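Local coordinates for secretion activator protein, hypothetical (Brucella abortus bv. 1 str. 9-941, PDB 7DNP) that probably cleaves peptidoglycan as a muramidase of the glycosyl hydrolase 108 family, an autolysin acting in the type IV secretion system, at residues Arg46-Lys50 with Ala51-Ala55. Residues are numbered along the deposited sequence; the frame is centred on the assembly and turned at random.
Sequences RKVSK and AEVKA
S49 and E52 form a capping box at the start of helix 50-54, a worked example of how a short helix is begun by reciprocal bonds between side chains and backbone. S49 holds the N-cap position: its OG accepts from the backbone N of E52 at 3.2 Å, and in return OE1 of E52 takes the backbone N-H of S49 at 2.8 Å. That second bond is nearly straight (169°), and the donor comes from above the carboxylate plane. The serine hydroxyl can reach the amide because OG lies between its own backbone N and carbonyl carbon (chi1 76°). Helical bonding then begins, V53 N to S49 O and K54 N to K50 O, the latter at 2.9 Å.

R46 extends the box by meeting the same carboxylate end-on: R46 NH1 donates to E52 OE2 at 2.5 Å, and R46 NH2 to E52 OE1 at 3.1 Å. Both carboxylate oxygens use their syn lone pairs, and the two flat groups lie only 18° apart. Three N-H donors, one on OE2 and two on OE1, hold the carboxylate against rotation and would be expected to favour its ionised form.

The closely packed part centres on buried V48 and V53: V48 CB approaches E52 OE1 to 3.4 Å, while the valine CG2 methyls just touch. The salt bridge lies on the exposed side, where A51 and the lysines K50 and K54, leading away from the contact, form the loose part.

Within the lysozyme-like domain, V48 and V53 rest on L37 of helix 37-44, with V53 also touching L40. S41 OG of that helix hydrogen-bonds to V48 N, and N32 ND2 from strand 31-32 to V53 O. K50 and K54 meet Y20 of strand 20-21, K50 reaching D22 in a long, weak ion pair.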
loop_
_atom_site.group_PDB
_atom_site.type_symbol
_atom_site.label_atom_id
_atom_site.label_comp_id
_atom_site.label_asym_id
_atom_site.label_seq_id
_atom_site.Cartn_x
_atom_site.Cartn_y
_atom_site.Cartn_z
ATOM N N ARG A 46 0.496 17.642 -13.930
ATOM C CA ARG A 46 0.006 18.986 -13.639
ATOM C C ARG A 46 -0.922 18.896 -12.439
ATOM O O ARG A 46 -1.511 17.843 -12.181
ATOM C CB ARG A 46 -0.729 19.591 -14.845
ATOM C CG ARG A 46 -1.608 18.595 -15.601
ATOM C CD ARG A 46 -2.584 19.297 -16.539
ATOM N NE ARG A 46 -3.559 20.090 -15.796
ATOM C CZ ARG A 46 -4.752 19.643 -15.413
ATOM N NH1 ARG A 46 -5.125 18.408 -15.709
ATOM N NH2 ARG A 46 -5.572 20.433 -14.732
ATOM N N LYS A 47 -1.057 20.007 -11.715
ATOM C CA LYS A 47 -1.948 20.056 -10.556
ATOM C C LYS A 47 -3.397 19.976 -11.026
ATOM O O LYS A 47 -3.888 20.886 -11.700
ATOM C CB LYS A 47 -1.699 21.332 -9.754
ATOM C CG LYS A 47 -2.598 21.487 -8.531
ATOM C CD LYS A 47 -2.091 22.584 -7.592
ATOM C CE LYS A 47 -2.850 22.591 -6.260
ATOM N NZ LYS A 47 -2.749 21.288 -5.534
ATOM N N VAL A 48 -4.090 18.896 -10.667
ATOM C CA VAL A 48 -5.456 18.683 -11.127
ATOM C C VAL A 48 -6.437 19.306 -10.143
ATOM O O VAL A 48 -6.106 19.615 -8.996
ATOM C CB VAL A 48 -5.774 17.187 -11.332
ATOM C CG1 VAL A 48 -4.803 16.557 -12.330
ATOM C CG2 VAL A 48 -5.755 16.451 -9.998
ATOM N N SER A 49 -7.671 19.472 -10.605
ATOM C CA SER A 49 -8.765 20.012 -9.816
ATOM C C SER A 49 -9.514 18.905 -9.078
ATOM O O SER A 49 -9.366 17.715 -9.365
ATOM C CB SER A 49 -9.724 20.778 -10.722
ATOM O OG SER A 49 -10.526 19.870 -11.455
ATOM N N LYS A 50 -10.344 19.319 -8.114
ATOM C CA LYS A 50 -11.209 18.368 -7.420
ATOM C C LYS A 50 -12.172 17.689 -8.386
ATOM O O LYS A 50 -12.478 16.499 -8.239
ATOM C CB LYS A 50 -11.980 19.076 -6.303
ATOM C CG LYS A 50 -11.311 18.982 -4.939
ATOM C CD LYS A 50 -11.916 19.962 -3.942
ATOM C CE LYS A 50 -12.492 19.230 -2.739
ATOM N NZ LYS A 50 -12.757 20.144 -1.591
ATOM N N ALA A 51 -12.668 18.432 -9.381
ATOM C CA ALA A 51 -13.563 17.832 -10.367
ATOM C C ALA A 51 -12.874 16.720 -11.146
ATOM O O ALA A 51 -13.517 15.731 -11.519
ATOM C CB ALA A 51 -14.085 18.905 -11.327
ATOM N N GLU A 52 -11.573 16.866 -11.405
ATOM C CA GLU A 52 -10.846 15.827 -12.127
ATOM C C GLU A 52 -10.734 14.557 -11.291
ATOM O O GLU A 52 -10.854 13.447 -11.819
ATOM C CB GLU A 52 -9.461 16.344 -12.532
ATOM C CG GLU A 52 -9.471 17.189 -13.808
ATOM C CD GLU A 52 -8.179 17.961 -14.028
ATOM O OE1 GLU A 52 -7.945 18.967 -13.321
ATOM O OE2 GLU A 52 -7.390 17.556 -14.909
ATOM N N VAL A 53 -10.510 14.702 -9.983
ATOM C CA VAL A 53 -10.521 13.542 -9.095
ATOM C C VAL A 53 -11.906 12.910 -9.072
ATOM O O VAL A 53 -12.049 11.683 -9.142
ATOM C CB VAL A 53 -10.055 13.947 -7.685
ATOM C CG1 VAL A 53 -10.223 12.788 -6.710
ATOM C CG2 VAL A 53 -8.608 14.406 -7.729
ATOM N N LYS A 54 -12.949 13.740 -9.000
ATOM C CA LYS A 54 -14.317 13.232 -8.993
ATOM C C LYS A 54 -14.656 12.482 -10.279
ATOM O O LYS A 54 -15.423 11.513 -10.244
ATOM C CB LYS A 54 -15.290 14.391 -8.767
ATOM C CG LYS A 54 -16.706 13.979 -8.435
ATOM C CD LYS A 54 -17.494 15.150 -7.863
ATOM C CE LYS A 54 -18.817 14.696 -7.264
ATOM N NZ LYS A 54 -19.885 14.572 -8.299
ATOM N N ALA A 55 -14.091 12.895 -11.414
ATOM C CA ALA A 55 -14.363 12.232 -12.685
ATOM C C ALA A 55 -13.422 11.067 -12.982
ATOM O O ALA A 55 -13.577 10.427 -14.025
ATOM C CB ALA A 55 -14.297 13.244 -13.836
#